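Local structure of cellulose 1,4-beta-cellobiosidase (Thermobifida fusca, 4JJJ) at residues A[144-148]-A[219-223]; A[295-299]-A[325-329]. The protein probably hydrolyses cellulose to release cellobiose, acting here through the family 48 catalytic domain of a longer protein with a family 2 carbohydrate-binding module. The protein carries 1 engineered substitution. The contacts are given in a common frame with arbitrary orientation. Numbering follows the deposited sequence.

In the fold
Both contacts are buried in the family 48 catalytic domain, an (alpha/alpha)6 fold. Their centres lie about 14 Å apart, each about 10 Å from the chain centre. They come in series: interaction 1 (144-148 with 219-223) closes before interaction 2 (295-299 with 325-329) opens. Tyr219 and Thr220 lie on strand 216-220, which pairs antiparallel with strand 302-306, just after 295-299. Pro223 starts helix 223-242 and joins the two contacts: its CG is 3.2 Å from Ser298 O and its CD is 3.2 Å from Trp299 O. Both contacts touch the chain D glucose, so they form neighbouring parts of one sugar-binding tunnel beside Asn224, the engineered residue at the predicted nucleophile position.

Interaction 1 (A[144-148]-A[219-223]); sequences YGMHW and YTNAP. With BGC (beta-D-glucopyranose), chain D; BGC (beta-D-glucopyranose), chain B.
Residues 144-147 run extended, and Trp148 bends into a helical backbone conformation (phi -83°, psi -26°) before strand 149-151. The segment crosses 219-223 with end-to-end directions 84° apart. His147 CA lies 5.0 Å from Asn221 CA, and Trp148 CA 5.4 Å from Ala222 CA. Tyr219 (m) and Thr220 are in strand conformation. Tyr219 turns its ring edge to the His147 ring face, centroids 5.3 Å apart and planes at 78°. The Tyr219 hydroxyl bonds to Asp90 O. Thr220 N donates a nearly straight hydrogen bond (171°) to His147 ND1 at 3.0 Å. His147 is t, and its NE2 bonds to Ile172 O. Thr220 O lies 2.9 Å from Trp148 N and accepts a CA-H...O contact from His147 CA at 3.4 Å. Thr220 OG1 is 3.0 Å from O2 and 3.1 Å from O3 of the chain B glucose. Asn221 CA makes a CA-H...O contact of 3.4 Å to Met146 O. Asn221 is t and bonds through ND2 to Asp226, while Asn221 O accepts a 2.8 Å hydrogen bond from O6 of the chain D glucose. Ala222 is the N-cap residue of helix 223-242. Its CB packs 3.9 Å from Trp148 CB. A water bridges Ala222 N and Met146 O, 2.8 Å from each. Trp148 (chi1 92°, between rotamer wells) has C6 of the chain D glucose over one ring face, 3.5 Å from its CG, and bonds through NE1 to Asn173. The chemistry implies two adjacent glucose positions: Thr220 OG1 faces the chain B sugar, while Asn221 O and the Trp148 face meet the chain D sugar.

Interaction 2 (A[295-299]-A[325-329]); sequences YLLSW and GYQNV. With BGC (beta-D-glucopyranose), chain D.
Two buried segments run in roughly opposite directions, with Leu297 CA 5.6 Å from Gln327 CA. Leu296, Leu297 and Ser298 are extended, and Trp299 turns to phi -65°, psi -26°. Gly325 and Tyr326 end a 3-10 turn, and Asn328 is the N-cap of helix 329-337. Tyr326 has chi1 -76° (m) and chi2 34°, with its CA-to-CB bond toward 295-299. Trp299 has chi1 -164° (t) and chi2 -99°; its CA-to-CB bond is sideways, but the indole comes back to Tyr326. The rings form an offset stack: the six-membered indole centroid is 4.6 Å from the Tyr326 centroid, and the planes differ by 14°. Trp299 CE3 is 3.6 Å from Tyr326 CZ, and Tyr326 OH lies over the indole face, 3.5 Å from Trp299 CD2. The CA-to-CB bond of Leu297 (chi1 m, chi2 t) points toward 325-329. Its CD1 is 3.7 Å from Tyr326 O and 4.1 Å from Asn328 CB. It also touches Pro223 and Ala227 of helix 223-242. Gln327 (chi1 and chi2 both m) curls its end back beside Leu297. Asn328 is t; its OD1 caps Ala331 N, and its ND2 bonds to Gln231. Trp299 NE1 donates a straight hydrogen bond (171°) to O3 of the chain D glucose at 3.0 Å. One water accepts from Tyr326 OH at 2.6 Å and donates to Trp299 O at 2.7 Å and glucose O5 at 2.8 Å. Tyr326 also touches Asn224, engineered at the predicted nucleophile position. The Trp299-Tyr326 stack thus meets the chain D glucose through the indole edge and a shared water, lining a glucose position in the sugar-binding tunnel of the GH48 (alpha/alpha)6 fold.

Interaction 1 (A[144-148]-A[219-223])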
loop_
_atom_site.group_PDB
_atom_site.type_symbol
_atom_site.label_atom_id
_atom_site.label_comp_id
_atom_site.label_asym_id
_atom_site.label_seq_id
_atom_site.Cartn_x
_atom_site.Cartn_y
_atom_site.Cartn_z
ATOM N N TYR A 144 -11.840 -12.120 -3.357
ATOM C CA TYR A 144 -11.211 -12.343 -2.100
ATOM C C TYR A 144 -9.869 -11.538 -2.049
ATOM O O TYR A 144 -8.843 -12.045 -2.402
ATOM C CB TYR A 144 -10.939 -13.821 -1.885
ATOM C CG TYR A 144 -10.449 -14.178 -0.506
ATOM C CD1 TYR A 144 -9.132 -14.360 -0.211
ATOM C CD2 TYR A 144 -11.356 -14.363 0.515
ATOM C CE1 TYR A 144 -8.742 -14.736 1.033
ATOM C CE2 TYR A 144 -11.006 -14.720 1.774
ATOM C CZ TYR A 144 -9.666 -14.919 2.044
ATOM O OH TYR A 144 -9.294 -15.365 3.329
ATOM N N GLY A 145 -10.024 -10.304 -1.637
ATOM C CA GLY A 145 -8.934 -9.311 -1.555
ATOM C C GLY A 145 -9.315 -8.291 -0.560
ATOM O O GLY A 145 -10.498 -8.048 -0.388
ATOM N N MET A 146 -8.334 -7.736 0.175
ATOM C CA MET A 146 -8.682 -6.654 1.129
ATOM C C MET A 146 -9.051 -5.368 0.431
ATOM O O MET A 146 -8.341 -4.920 -0.484
ATOM C CB MET A 146 -7.565 -6.430 2.126
ATOM C CG MET A 146 -7.206 -7.627 2.972
ATOM S SD MET A 146 -6.092 -7.196 4.346
ATOM C CE MET A 146 -4.552 -7.612 3.625
ATOM N N HIS A 147 -10.067 -4.654 0.926
ATOM C CA HIS A 147 -10.228 -3.244 0.613
ATOM C C HIS A 147 -9.191 -2.439 1.404
ATOM O O HIS A 147 -8.703 -2.869 2.439
ATOM C CB HIS A 147 -11.633 -2.787 0.937
ATOM C CG HIS A 147 -11.857 -1.320 0.758
ATOM N ND1 HIS A 147 -11.803 -0.690 -0.453
ATOM C CD2 HIS A 147 -12.068 -0.335 1.673
ATOM C CE1 HIS A 147 -11.987 0.596 -0.314
ATOM N NE2 HIS A 147 -12.173 0.850 0.964
ATOM N N TRP A 148 -8.807 -1.257 0.905
ATOM C CA TRP A 148 -7.603 -0.647 1.465
ATOM C C TRP A 148 -7.782 0.139 2.759
ATOM O O TRP A 148 -6.778 0.333 3.460
ATOM C CB TRP A 148 -6.884 0.223 0.405
ATOM C CG TRP A 148 -7.256 1.681 0.375
ATOM C CD1 TRP A 148 -8.333 2.296 -0.256
ATOM C CD2 TRP A 148 -6.522 2.762 1.001
ATOM N NE1 TRP A 148 -8.264 3.627 -0.038
ATOM C CE2 TRP A 148 -7.203 3.960 0.733
ATOM C CE3 TRP A 148 -5.364 2.818 1.792
ATOM C CZ2 TRP A 148 -6.714 5.194 1.155
ATOM C CZ3 TRP A 148 -4.874 4.066 2.216
ATOM C CH2 TRP A 148 -5.557 5.241 1.887
ATOM N N TYR A 219 -14.744 -1.086 -4.270
ATOM C CA TYR A 219 -13.645 -1.332 -3.324
ATOM C C TYR A 219 -12.361 -1.220 -4.129
ATOM O O TYR A 219 -12.350 -1.411 -5.311
ATOM C CB TYR A 219 -13.754 -2.729 -2.646
ATOM C CG TYR A 219 -15.051 -2.799 -1.877
ATOM C CD1 TYR A 219 -15.242 -2.068 -0.689
ATOM C CD2 TYR A 219 -16.171 -3.441 -2.410
ATOM C CE1 TYR A 219 -16.486 -2.076 -0.028
ATOM C CE2 TYR A 219 -17.377 -3.473 -1.744
ATOM C CZ TYR A 219 -17.556 -2.718 -0.574
ATOM O OH TYR A 219 -18.794 -2.587 0.117
ATOM N N THR A 220 -11.263 -0.980 -3.433
ATOM C CA THR A 220 -9.966 -0.905 -4.010
ATOM C C THR A 220 -8.967 -1.691 -3.205
ATOM O O THR A 220 -8.834 -1.507 -2.014
ATOM C CB THR A 220 -9.427 0.484 -4.075
ATOM O OG1 THR A 220 -10.411 1.394 -4.646
ATOM C CG2 THR A 220 -8.167 0.523 -4.944
ATOM N N ASN A 221 -8.217 -2.587 -3.868
ATOM C CA ASN A 221 -7.160 -3.320 -3.277
ATOM C C ASN A 221 -5.919 -2.412 -3.146
ATOM O O ASN A 221 -5.641 -1.580 -4.003
ATOM C CB ASN A 221 -6.708 -4.451 -4.196
ATOM C CG ASN A 221 -5.945 -5.533 -3.493
ATOM O OD1 ASN A 221 -4.742 -5.668 -3.711
ATOM N ND2 ASN A 221 -6.629 -6.296 -2.705
ATOM N N ALA A 222 -5.081 -2.765 -2.146
ATOM C CA ALA A 222 -3.715 -2.221 -1.973
ATOM C C ALA A 222 -2.765 -3.412 -2.145
ATOM O O ALA A 222 -2.489 -4.131 -1.189
ATOM C CB ALA A 222 -3.620 -1.599 -0.570
ATOM N N PRO A 223 -2.259 -3.629 -3.346
ATOM C CA PRO A 223 -1.492 -4.863 -3.634
ATOM C C PRO A 223 -0.213 -4.972 -2.806
ATOM O O PRO A 223 0.250 -6.080 -2.518
ATOM C CB PRO A 223 -1.192 -4.742 -5.151
ATOM C CG PRO A 223 -2.355 -3.916 -5.658
ATOM C CD PRO A 223 -2.654 -2.908 -4.542
HETATM C C2 BGC D . -2.574 4.554 -1.942
HETATM C C3 BGC D . -3.844 5.113 -2.584
HETATM C C4 BGC D . -4.641 3.981 -3.148
HETATM C C5 BGC D . -4.963 2.894 -2.159
HETATM C C6 BGC D . -5.743 1.719 -2.737
HETATM C C1 BGC D . -2.970 3.412 -1.050
HETATM O O1 BGC D . -1.788 2.806 -0.504
HETATM O O2 BGC D . -1.811 5.543 -1.218
HETATM O O3 BGC D . -3.410 5.986 -3.657
HETATM O O4 BGC D . -5.933 4.628 -3.425
HETATM O O5 BGC D . -3.709 2.385 -1.673
HETATM O O6 BGC D . -5.000 1.183 -3.869
HETATM C C2 BGC B . -8.123 4.422 -4.511
HETATM C C3 BGC B . -8.751 4.138 -5.827
HETATM C C4 BGC B . -8.154 4.973 -6.973
HETATM C C5 BGC B . -6.618 4.799 -6.865
HETATM C C6 BGC B . -5.966 5.570 -8.005
HETATM C C1 BGC B . -6.616 4.266 -4.627
HETATM O O2 BGC B . -8.655 3.589 -3.512
HETATM O O3 BGC B . -10.108 4.337 -5.657
HETATM O O4 BGC B . -8.523 4.425 -8.268
HETATM O O5 BGC B . -6.091 5.160 -5.592
HETATM O O6 BGC B . -6.003 6.967 -7.645
HETATM O O HOH W 1 -5.579 -4.476 -0.006
#

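Interaction 2 (A[295-299]-A[325-329])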
loop_
_atom_site.group_PDB
_atom_site.type_symbol
_atom_site.label_atom_id
_atom_site.label_comp_id
_atom_site.label_asym_id
_atom_site.label_seq_id
_atom_site.Cartn_x
_atom_site.Cartn_y
_atom_site.Cartn_z
ATOM N N TYR A 295 2.302 -8.129 -15.522
ATOM C CA TYR A 295 2.953 -9.078 -14.608
ATOM C C TYR A 295 3.720 -8.425 -13.506
ATOM O O TYR A 295 4.548 -9.105 -12.849
ATOM C CB TYR A 295 3.824 -10.069 -15.386
ATOM C CG TYR A 295 3.021 -11.012 -16.251
ATOM C CD1 TYR A 295 2.227 -12.006 -15.710
ATOM C CD2 TYR A 295 3.112 -10.877 -17.629
ATOM C CE1 TYR A 295 1.551 -12.892 -16.556
ATOM C CE2 TYR A 295 2.428 -11.697 -18.469
ATOM C CZ TYR A 295 1.720 -12.737 -17.948
ATOM O OH TYR A 295 0.983 -13.661 -18.745
ATOM N N LEU A 296 3.397 -7.188 -13.166
ATOM C CA LEU A 296 3.939 -6.521 -11.996
ATOM C C LEU A 296 2.869 -6.284 -10.964
ATOM O O LEU A 296 1.655 -6.385 -11.293
ATOM C CB LEU A 296 4.555 -5.177 -12.413
ATOM C CG LEU A 296 5.719 -5.280 -13.357
ATOM C CD1 LEU A 296 6.170 -3.883 -13.772
ATOM C CD2 LEU A 296 6.906 -6.052 -12.825
ATOM N N LEU A 297 3.243 -6.018 -9.707
ATOM C CA LEU A 297 2.270 -5.617 -8.657
ATOM C C LEU A 297 1.989 -4.124 -8.829
ATOM O O LEU A 297 2.793 -3.294 -8.360
ATOM C CB LEU A 297 2.720 -5.948 -7.258
ATOM C CG LEU A 297 2.689 -7.441 -6.973
ATOM C CD1 LEU A 297 3.466 -7.751 -5.747
ATOM C CD2 LEU A 297 1.193 -7.787 -6.579
ATOM N N SER A 298 0.928 -3.799 -9.581
ATOM C CA SER A 298 0.565 -2.445 -9.766
ATOM C C SER A 298 -0.062 -1.772 -8.518
ATOM O O SER A 298 -0.182 -2.395 -7.484
ATOM C CB SER A 298 -0.308 -2.278 -10.955
ATOM O OG SER A 298 -1.622 -2.746 -10.636
ATOM N N TRP A 299 -0.339 -0.481 -8.672
ATOM C CA TRP A 299 -0.770 0.305 -7.531
ATOM C C TRP A 299 -2.080 -0.121 -6.996
ATOM O O TRP A 299 -2.370 0.042 -5.826
ATOM C CB TRP A 299 -0.868 1.760 -7.947
ATOM C CG TRP A 299 -0.936 2.784 -6.838
ATOM C CD1 TRP A 299 -2.023 3.402 -6.340
ATOM C CD2 TRP A 299 0.181 3.370 -6.188
ATOM N NE1 TRP A 299 -1.670 4.360 -5.428
ATOM C CE2 TRP A 299 -0.302 4.369 -5.330
ATOM C CE3 TRP A 299 1.544 3.192 -6.322
ATOM C CZ2 TRP A 299 0.578 5.147 -4.556
ATOM C CZ3 TRP A 299 2.401 3.909 -5.516
ATOM C CH2 TRP A 299 1.928 4.871 -4.633
ATOM N N GLY A 325 8.483 -0.028 -5.021
ATOM C CA GLY A 325 8.234 -0.222 -3.577
ATOM C C GLY A 325 7.167 -1.209 -3.272
ATOM O O GLY A 325 7.101 -1.676 -2.071
ATOM N N TYR A 326 6.314 -1.530 -4.232
ATOM C CA TYR A 326 5.234 -2.518 -4.084
ATOM C C TYR A 326 5.674 -3.929 -4.395
ATOM O O TYR A 326 5.028 -4.884 -4.057
ATOM C CB TYR A 326 3.996 -2.197 -4.945
ATOM C CG TYR A 326 3.136 -1.076 -4.405
ATOM C CD1 TYR A 326 3.631 0.012 -3.736
ATOM C CD2 TYR A 326 1.786 -1.113 -4.742
ATOM C CE1 TYR A 326 2.788 1.010 -3.305
ATOM C CE2 TYR A 326 0.904 -0.139 -4.284
ATOM C CZ TYR A 326 1.394 0.892 -3.586
ATOM O OH TYR A 326 0.516 1.842 -3.107
ATOM N N GLN A 327 6.764 -4.073 -5.176
ATOM C CA GLN A 327 7.038 -5.409 -5.669
ATOM C C GLN A 327 7.420 -6.347 -4.545
ATOM O O GLN A 327 7.998 -5.897 -3.550
ATOM C CB GLN A 327 8.125 -5.414 -6.759
ATOM C CG GLN A 327 7.910 -4.363 -7.881
ATOM C CD GLN A 327 6.490 -4.460 -8.472
ATOM O OE1 GLN A 327 5.735 -3.424 -8.390
ATOM N NE2 GLN A 327 6.071 -5.542 -8.860
ATOM N N ASN A 328 7.147 -7.619 -4.747
ATOM C CA ASN A 328 7.359 -8.557 -3.669
ATOM C C ASN A 328 7.816 -9.855 -4.251
ATOM O O ASN A 328 7.025 -10.767 -4.500
ATOM C CB ASN A 328 6.104 -8.729 -2.814
ATOM C CG ASN A 328 6.405 -9.331 -1.481
ATOM O OD1 ASN A 328 7.235 -10.225 -1.366
ATOM N ND2 ASN A 328 5.761 -8.810 -0.423
ATOM N N VAL A 329 9.136 -9.895 -4.418
ATOM C CA VAL A 329 9.698 -11.051 -5.089
ATOM C C VAL A 329 9.607 -12.289 -4.179
ATOM O O VAL A 329 9.674 -13.438 -4.685
ATOM C CB VAL A 329 11.115 -10.777 -5.514
ATOM C CG1 VAL A 329 11.086 -9.703 -6.611
ATOM C CG2 VAL A 329 12.089 -10.519 -4.382
HETATM C C2 BGC D . -2.574 4.554 -1.942
HETATM C C3 BGC D . -3.844 5.113 -2.584
HETATM C C4 BGC D . -4.641 3.981 -3.148
HETATM C C5 BGC D . -4.963 2.894 -2.159
HETATM C C6 BGC D . -5.743 1.719 -2.737
HETATM C C1 BGC D . -2.970 3.412 -1.050
HETATM O O1 BGC D . -1.788 2.806 -0.504
HETATM O O2 BGC D . -1.811 5.543 -1.218
HETATM O O3 BGC D . -3.410 5.986 -3.657
HETATM O O4 BGC D . -5.933 4.628 -3.425
HETATM O O5 BGC D . -3.709 2.385 -1.673
HETATM O O6 BGC D . -5.000 1.183 -3.869
HETATM O O HOH W 2 -1.970 0.963 -3.300
#